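Local coordinates for protein tryptophan--tRNA ligase (Mycoplasma pneumoniae, PDB 2YY5) that probably catalyses the ATP-dependent attachment of tryptophan to tRNA(Trp), as a homodimeric class I aminoacyl-tRNA synthetase, at residues Asp195-Pro199 with Lys226-Thr231; Met251-Leu255 with Leu287-Leu291. The protein carries 1 engineered substitution. Numbering follows the deposited sequence.

Interaction 1. Residues Asp195-Pro199 with Lys226-Thr231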
ATOM      1  N   ASP B 195      29.317 -15.102   2.588  1.00 23.23           N
ATOM      2  CA  ASP B 195      29.964 -14.277   3.596  1.00 24.20           C
ATOM      3  C   ASP B 195      31.408 -14.766   3.770  1.00 24.13           C
ATOM      4  O   ASP B 195      31.640 -15.966   3.896  1.00 21.50           O
ATOM      5  CB  ASP B 195      29.168 -14.403   4.900  1.00 24.35           C
ATOM      6  CG  ASP B 195      29.718 -13.547   6.011  1.00 23.89           C
ATOM      7  OD1 ASP B 195      30.783 -13.899   6.561  1.00 20.79           O
ATOM      8  OD2 ASP B 195      29.079 -12.521   6.336  1.00 26.58           O
ATOM      9  N   LEU B 196      32.371 -13.840   3.772  1.00 23.22           N
ATOM     10  CA  LEU B 196      33.783 -14.196   3.907  1.00 27.14           C
ATOM     11  C   LEU B 196      34.192 -14.790   5.256  1.00 28.15           C
ATOM     12  O   LEU B 196      35.193 -15.501   5.335  1.00 30.66           O
ATOM     13  CB  LEU B 196      34.675 -12.988   3.602  1.00 25.73           C
ATOM     14  CG  LEU B 196      34.815 -12.573   2.134  1.00 29.64           C
ATOM     15  CD1 LEU B 196      35.912 -11.530   2.009  1.00 26.51           C
ATOM     16  CD2 LEU B 196      35.160 -13.781   1.280  1.00 30.79           C
ATOM     17  N   PHE B 197      33.438 -14.495   6.310  1.00 29.36           N
ATOM     18  CA  PHE B 197      33.737 -15.024   7.642  1.00 28.14           C
ATOM     19  C   PHE B 197      33.003 -16.346   7.907  1.00 28.59           C
ATOM     20  O   PHE B 197      33.556 -17.274   8.508  1.00 24.74           O
ATOM     21  CB  PHE B 197      33.358 -14.009   8.716  1.00 27.03           C
ATOM     22  CG  PHE B 197      33.342 -14.582  10.102  1.00 32.54           C
ATOM     23  CD1 PHE B 197      34.520 -14.992  10.717  1.00 28.40           C
ATOM     24  CD2 PHE B 197      32.138 -14.749  10.779  1.00 31.65           C
ATOM     25  CE1 PHE B 197      34.496 -15.557  11.984  1.00 27.92           C
ATOM     26  CE2 PHE B 197      32.104 -15.315  12.046  1.00 25.52           C
ATOM     27  CZ  PHE B 197      33.284 -15.721  12.649  1.00 31.81           C
ATOM     28  N   ASP B 198      31.749 -16.409   7.481  1.00 22.82           N
ATOM     29  CA  ASP B 198      30.948 -17.617   7.629  1.00 24.93           C
ATOM     30  C   ASP B 198      30.401 -17.939   6.241  1.00 24.39           C
ATOM     31  O   ASP B 198      29.300 -17.530   5.882  1.00 25.97           O
ATOM     32  CB  ASP B 198      29.791 -17.394   8.597  1.00 25.17           C
ATOM     33  CG  ASP B 198      28.936 -18.641   8.768  1.00 25.20           C
ATOM     34  OD1 ASP B 198      29.186 -19.641   8.059  1.00 20.62           O
ATOM     35  OD2 ASP B 198      28.014 -18.617   9.606  1.00 24.41           O
ATOM     36  N   PRO B 199      31.171 -18.681   5.442  1.00 23.07           N
ATOM     37  CA  PRO B 199      30.756 -19.042   4.087  1.00 22.39           C
ATOM     38  C   PRO B 199      29.508 -19.926   3.936  1.00 26.24           C
ATOM     39  O   PRO B 199      29.144 -20.294   2.814  1.00 24.99           O
ATOM     40  CB  PRO B 199      32.020 -19.675   3.507  1.00 19.83           C
ATOM     41  CG  PRO B 199      32.654 -20.290   4.693  1.00 18.97           C
ATOM     42  CD  PRO B 199      32.498 -19.239   5.753  1.00 13.16           C
ATOM     43  N   LYS B 226      40.118  -7.943   5.306  1.00 29.39           N
ATOM     44  CA  LYS B 226      38.963  -8.835   5.266  1.00 28.20           C
ATOM     45  C   LYS B 226      39.200 -10.124   4.501  1.00 27.26           C
ATOM     46  O   LYS B 226      38.789 -11.197   4.942  1.00 26.98           O
ATOM     47  CB  LYS B 226      37.758  -8.106   4.669  1.00 23.57           C
ATOM     48  CG  LYS B 226      37.227  -7.013   5.557  1.00 21.69           C
ATOM     49  CD  LYS B 226      35.996  -6.367   4.979  1.00 18.76           C
ATOM     50  CE  LYS B 226      35.420  -5.393   5.985  1.00 15.53           C
ATOM     51  NZ  LYS B 226      34.180  -4.766   5.493  1.00 11.67           N
ATOM     52  N   ILE B 227      39.860 -10.013   3.355  1.00 26.50           N
ATOM     53  CA  ILE B 227      40.127 -11.169   2.524  1.00 24.94           C
ATOM     54  C   ILE B 227      41.202 -12.053   3.137  1.00 30.83           C
ATOM     55  O   ILE B 227      41.080 -13.281   3.130  1.00 32.63           O
ATOM     56  CB  ILE B 227      40.507 -10.714   1.104  1.00 20.46           C
ATOM     57  CG1 ILE B 227      39.274 -10.088   0.440  1.00 20.70           C
ATOM     58  CG2 ILE B 227      41.010 -11.885   0.286  1.00 19.29           C
ATOM     59  CD1 ILE B 227      39.557  -9.275  -0.795  1.00 24.18           C
ATOM     60  N   ARG B 228      42.238 -11.432   3.692  1.00 27.92           N
ATOM     61  CA  ARG B 228      43.318 -12.182   4.320  1.00 30.18           C
ATOM     62  C   ARG B 228      42.782 -13.061   5.440  1.00 30.01           C
ATOM     63  O   ARG B 228      43.351 -14.102   5.742  1.00 29.73           O
ATOM     64  CB  ARG B 228      44.353 -11.235   4.912  1.00 36.12           C
ATOM     65  CG  ARG B 228      45.528 -11.953   5.552  1.00 47.38           C
ATOM     66  CD  ARG B 228      46.683 -12.018   4.585  1.00 56.39           C
ATOM     67  NE  ARG B 228      47.104 -10.666   4.230  1.00 67.97           N
ATOM     68  CZ  ARG B 228      48.049 -10.376   3.343  1.00 69.58           C
ATOM     69  NH1 ARG B 228      48.358  -9.111   3.093  1.00 71.10           N
ATOM     70  NH2 ARG B 228      48.681 -11.349   2.706  1.00 71.15           N
ATOM     71  N   GLN B 229      41.689 -12.623   6.056  1.00 31.66           N
ATOM     72  CA  GLN B 229      41.068 -13.343   7.165  1.00 30.24           C
ATOM     73  C   GLN B 229      39.913 -14.246   6.740  1.00 29.59           C
ATOM     74  O   GLN B 229      39.266 -14.867   7.588  1.00 24.68           O
ATOM     75  CB  GLN B 229      40.519 -12.358   8.197  1.00 32.24           C
ATOM     76  CG  GLN B 229      41.471 -11.291   8.682  1.00 39.11           C
ATOM     77  CD  GLN B 229      40.737 -10.234   9.486  1.00 48.41           C
ATOM     78  OE1 GLN B 229      39.838  -9.558   8.975  1.00 52.02           O
ATOM     79  NE2 GLN B 229      41.104 -10.094  10.754  1.00 51.15           N
ATOM     80  N   ALA B 230      39.629 -14.300   5.443  1.00 30.74           N
ATOM     81  CA  ALA B 230      38.529 -15.128   4.949  1.00 31.74           C
ATOM     82  C   ALA B 230      38.689 -16.558   5.441  1.00 28.76           C
ATOM     83  O   ALA B 230      39.743 -17.168   5.257  1.00 27.42           O
ATOM     84  CB  ALA B 230      38.490 -15.101   3.418  1.00 34.87           C
ATOM     85  N   THR B 231      37.645 -17.090   6.069  1.00 29.74           N
ATOM     86  CA  THR B 231      37.697 -18.452   6.583  1.00 30.48           C
ATOM     87  C   THR B 231      37.760 -19.459   5.431  1.00 31.20           C
ATOM     88  O   THR B 231      36.987 -19.378   4.474  1.00 28.01           O
ATOM     89  CB  THR B 231      36.469 -18.763   7.487  1.00 31.87           C
ATOM     90  OG1 THR B 231      35.275 -18.750   6.707  1.00 35.08           O
ATOM     91  CG2 THR B 231      36.345 -17.727   8.594  1.00 31.25           C
TER
HETATM   92  O   HOH W   1      35.671 -17.322   2.929  1.00 22.94           O
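Two hydrogen bonds from Thr231 join the segments. The backbone N of Thr231 donates to Leu196 O at 3.0 Å, with an angle of 149° at the hydrogen. The hydroxyl Thr231 OG1 donates to Phe197 O at 2.9 Å, although the position of that carbonyl is less certain. A water lies within hydrogen-bonding distance of both Leu196 O (3.1 Å) and Thr231 O (2.9 Å), and may bridge them. Leu196 O also receives a CA-H...O contact from Ala230 CA at 3.4 Å.

The 195-199 side is held in a tight bend by its own aspartate. Asp195 OD1 accepts from Phe197 N at 2.7 Å, which makes an Asx turn, and from Asp198 N at 2.8 Å. This bend presents the carbonyls of Leu196 and Phe197 to Thr231. Segment 195-199 belongs to the loop that leads into the predicted KMSKS region, one of the two ATP-binding signatures of class I synthetases. Asp195 and Lys201 are also paired through their backbones. Segment 226-231 is the last turn of helix 220-228 and the chain leaving it, where Ala230 N still bonds to Ile227 O at 2.9 Å.

Leu196 supplies most of the apolar contact. Its CD1 lies 4.0 Å from Ile227 CG1, and its CD2 lies 4.2 Å from Ala230 CB. The same side chain comes about 4 Å from that of Met203, in the KMSKS region. Lys226 sends its amine away from the loop bend, to a salt bridge with Asp218. At the more open end, Phe197 CD1 meets Thr231 CG2 obliquely at 3.9 Å.

Interaction 2. Residues Met251-Leu255 with Leu287-Leu291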
ATOM      1  N   MET B 251      35.531 -17.848  -2.605  1.00 25.52           N
ATOM      2  CA  MET B 251      36.580 -16.931  -3.044  1.00 28.21           C
ATOM      3  C   MET B 251      36.960 -17.239  -4.488  1.00 23.26           C
ATOM      4  O   MET B 251      37.299 -16.357  -5.265  1.00 18.21           O
ATOM      5  CB  MET B 251      37.820 -17.060  -2.154  1.00 27.19           C
ATOM      6  CG  MET B 251      37.639 -16.532  -0.741  1.00 35.44           C
ATOM      7  SD  MET B 251      39.200 -16.430   0.162  1.00 37.93           S
ATOM      8  CE  MET B 251      39.389 -18.124   0.690  1.00 33.49           C
ATOM      9  N   LEU B 252      36.885 -18.510  -4.841  1.00 27.93           N
ATOM     10  CA  LEU B 252      37.242 -18.946  -6.179  1.00 29.59           C
ATOM     11  C   LEU B 252      36.254 -18.467  -7.245  1.00 30.30           C
ATOM     12  O   LEU B 252      36.670 -17.988  -8.302  1.00 30.77           O
ATOM     13  CB  LEU B 252      37.362 -20.470  -6.194  1.00 26.59           C
ATOM     14  CG  LEU B 252      38.241 -21.145  -7.248  1.00 31.42           C
ATOM     15  CD1 LEU B 252      39.632 -20.511  -7.295  1.00 18.22           C
ATOM     16  CD2 LEU B 252      38.327 -22.630  -6.911  1.00 25.23           C
ATOM     17  N   THR B 253      34.952 -18.578  -6.984  1.00 26.72           N
ATOM     18  CA  THR B 253      33.989 -18.130  -7.984  1.00 23.96           C
ATOM     19  C   THR B 253      33.933 -16.593  -8.062  1.00 20.56           C
ATOM     20  O   THR B 253      33.598 -16.040  -9.112  1.00 18.67           O
ATOM     21  CB  THR B 253      32.546 -18.758  -7.766  1.00 21.72           C
ATOM     22  OG1 THR B 253      31.577 -17.721  -7.586  1.00 24.11           O
ATOM     23  CG2 THR B 253      32.515 -19.694  -6.573  1.00 17.66           C
ATOM     24  N   ILE B 254      34.285 -15.909  -6.970  1.00 17.04           N
ATOM     25  CA  ILE B 254      34.296 -14.442  -6.955  1.00 19.00           C
ATOM     26  C   ILE B 254      35.427 -13.986  -7.852  1.00 20.31           C
ATOM     27  O   ILE B 254      35.262 -13.072  -8.668  1.00 21.71           O
ATOM     28  CB  ILE B 254      34.571 -13.851  -5.548  1.00 20.43           C
ATOM     29  CG1 ILE B 254      33.381 -14.104  -4.620  1.00 22.78           C
ATOM     30  CG2 ILE B 254      34.837 -12.350  -5.656  1.00 13.06           C
ATOM     31  CD1 ILE B 254      33.676 -13.821  -3.163  1.00 23.82           C
ATOM     32  N   LEU B 255      36.580 -14.630  -7.671  1.00 21.15           N
ATOM     33  CA  LEU B 255      37.787 -14.343  -8.442  1.00 23.58           C
ATOM     34  C   LEU B 255      37.500 -14.517  -9.939  1.00 24.02           C
ATOM     35  O   LEU B 255      37.884 -13.675 -10.751  1.00 21.50           O
ATOM     36  CB  LEU B 255      38.924 -15.293  -8.021  1.00 19.18           C
ATOM     37  CG  LEU B 255      40.395 -14.845  -8.116  1.00 21.26           C
ATOM     38  CD1 LEU B 255      41.260 -16.051  -8.451  1.00 11.97           C
ATOM     39  CD2 LEU B 255      40.584 -13.783  -9.181  1.00 16.45           C
ATOM     40  N   LEU B 287      45.602 -17.604  -3.160  1.00 31.68           N
ATOM     41  CA  LEU B 287      44.255 -17.361  -3.656  1.00 32.65           C
ATOM     42  C   LEU B 287      43.744 -16.037  -3.097  1.00 31.78           C
ATOM     43  O   LEU B 287      43.180 -15.223  -3.829  1.00 31.21           O
ATOM     44  CB  LEU B 287      43.322 -18.509  -3.237  1.00 31.99           C
ATOM     45  CG  LEU B 287      41.818 -18.414  -3.526  1.00 29.68           C
ATOM     46  CD1 LEU B 287      41.565 -18.221  -5.016  1.00 28.32           C
ATOM     47  CD2 LEU B 287      41.134 -19.679  -3.035  1.00 22.81           C
ATOM     48  N   LYS B 288      43.948 -15.822  -1.798  1.00 30.98           N
ATOM     49  CA  LYS B 288      43.505 -14.585  -1.158  1.00 26.76           C
ATOM     50  C   LYS B 288      44.206 -13.388  -1.775  1.00 30.36           C
ATOM     51  O   LYS B 288      43.604 -12.330  -1.965  1.00 30.58           O
ATOM     52  CB  LYS B 288      43.775 -14.631   0.343  1.00 21.35           C
ATOM     53  CG  LYS B 288      42.822 -15.531   1.100  1.00 25.34           C
ATOM     54  CD  LYS B 288      43.120 -15.553   2.593  1.00 25.95           C
ATOM     55  CE  LYS B 288      42.084 -16.395   3.335  1.00 21.87           C
ATOM     56  NZ  LYS B 288      42.391 -16.522   4.780  1.00 20.12           N
ATOM     57  N   ASN B 289      45.486 -13.572  -2.085  1.00 33.64           N
ATOM     58  CA  ASN B 289      46.297 -12.531  -2.702  1.00 31.75           C
ATOM     59  C   ASN B 289      45.724 -12.094  -4.042  1.00 31.47           C
ATOM     60  O   ASN B 289      45.573 -10.901  -4.295  1.00 31.81           O
ATOM     61  CB  ASN B 289      47.726 -13.027  -2.917  1.00 36.90           C
ATOM     62  CG  ASN B 289      48.665 -12.581  -1.821  1.00 43.34           C
ATOM     63  OD1 ASN B 289      48.730 -13.184  -0.751  1.00 45.77           O
ATOM     64  ND2 ASN B 289      49.394 -11.501  -2.079  1.00 47.78           N
ATOM     65  N   ALA B 290      45.420 -13.068  -4.899  1.00 26.97           N
ATOM     66  CA  ALA B 290      44.872 -12.791  -6.220  1.00 24.93           C
ATOM     67  C   ALA B 290      43.457 -12.222  -6.124  1.00 27.84           C
ATOM     68  O   ALA B 290      43.055 -11.377  -6.933  1.00 28.04           O
ATOM     69  CB  ALA B 290      44.879 -14.060  -7.059  1.00 15.33           C
ATOM     70  N   LEU B 291      42.703 -12.692  -5.134  1.00 29.65           N
ATOM     71  CA  LEU B 291      41.342 -12.221  -4.924  1.00 28.72           C
ATOM     72  C   LEU B 291      41.383 -10.776  -4.452  1.00 28.83           C
ATOM     73  O   LEU B 291      40.567  -9.955  -4.872  1.00 30.88           O
ATOM     74  CB  LEU B 291      40.632 -13.080  -3.879  1.00 32.05           C
ATOM     75  CG  LEU B 291      39.197 -12.667  -3.536  1.00 34.49           C
ATOM     76  CD1 LEU B 291      38.341 -12.698  -4.800  1.00 33.23           C
ATOM     77  CD2 LEU B 291      38.630 -13.601  -2.464  1.00 32.53           C
TER
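Met251 extends from its helix in an m, t, m conformation. Its CG reaches Leu291 CD2 at 3.5 Å, and its SD lies 3.8 Å from Lys288 CG. Leu287 and Leu291, one turn apart, share the t, p rotamer. Leu287 places CD1 against Leu252 CD1 at 3.8 Å and against Leu255 CD1 at 4.1 Å, while its CD2 lies 4.3 Å from Met251 CB. Leu252 is also t, p. Its CA-to-CB bond points away from the other helix, yet this rotamer brings CD1 back to it.

Leu291 starts sideways and turns its methyls inward. Its CD1 lies 4.2 Å from Leu255 CB. Ile254, m, t, puts CG2 3.6 Å from Leu291 CD1. Leu255 has a chi2 of -147°, between the usual wells, and sets CD1 4.4 Å from Ala290 CB. The aliphatic part of Lys288 packs on Met251, while its amine hydrogen-bonds to the carbonyl oxygens of Arg228 and Ala230.

The segment axes approach to 10.0 Å and cross at 33°, with both helices running in the same general direction. Ile254 also touches Leu19 and Leu23 of helix 19-26, and its side chain is about 4 Å from that of Ile193, a predicted ATP-binding residue. This is apolar helix-to-helix packing in the helical region that follows the KMSKS loop of a class I tryptophanyl-tRNA synthetase.

In the fold
Interaction 2 is a buried, apolar contact between helices 246-259 and 284-308. Interaction 1 is only partly buried and joins a loop to the end of helix 220-228 through hydrogen bonds from the backbone N and hydroxyl of Thr231 to two backbone carbonyls. Their centres are 11 Å apart and they touch directly. Lys288 ties the end of helix 220-228 to helix 284-308, and Ala230 CB packs on Met251 SD at 3.6 Å. Ile227 also packs on Leu291, so helix 220-228 lies against helix 284-308. Both contacts approach the predicted ATP-binding residues Ile193 and Met203, through Leu196 in interaction 1 and Ile254 in interaction 2.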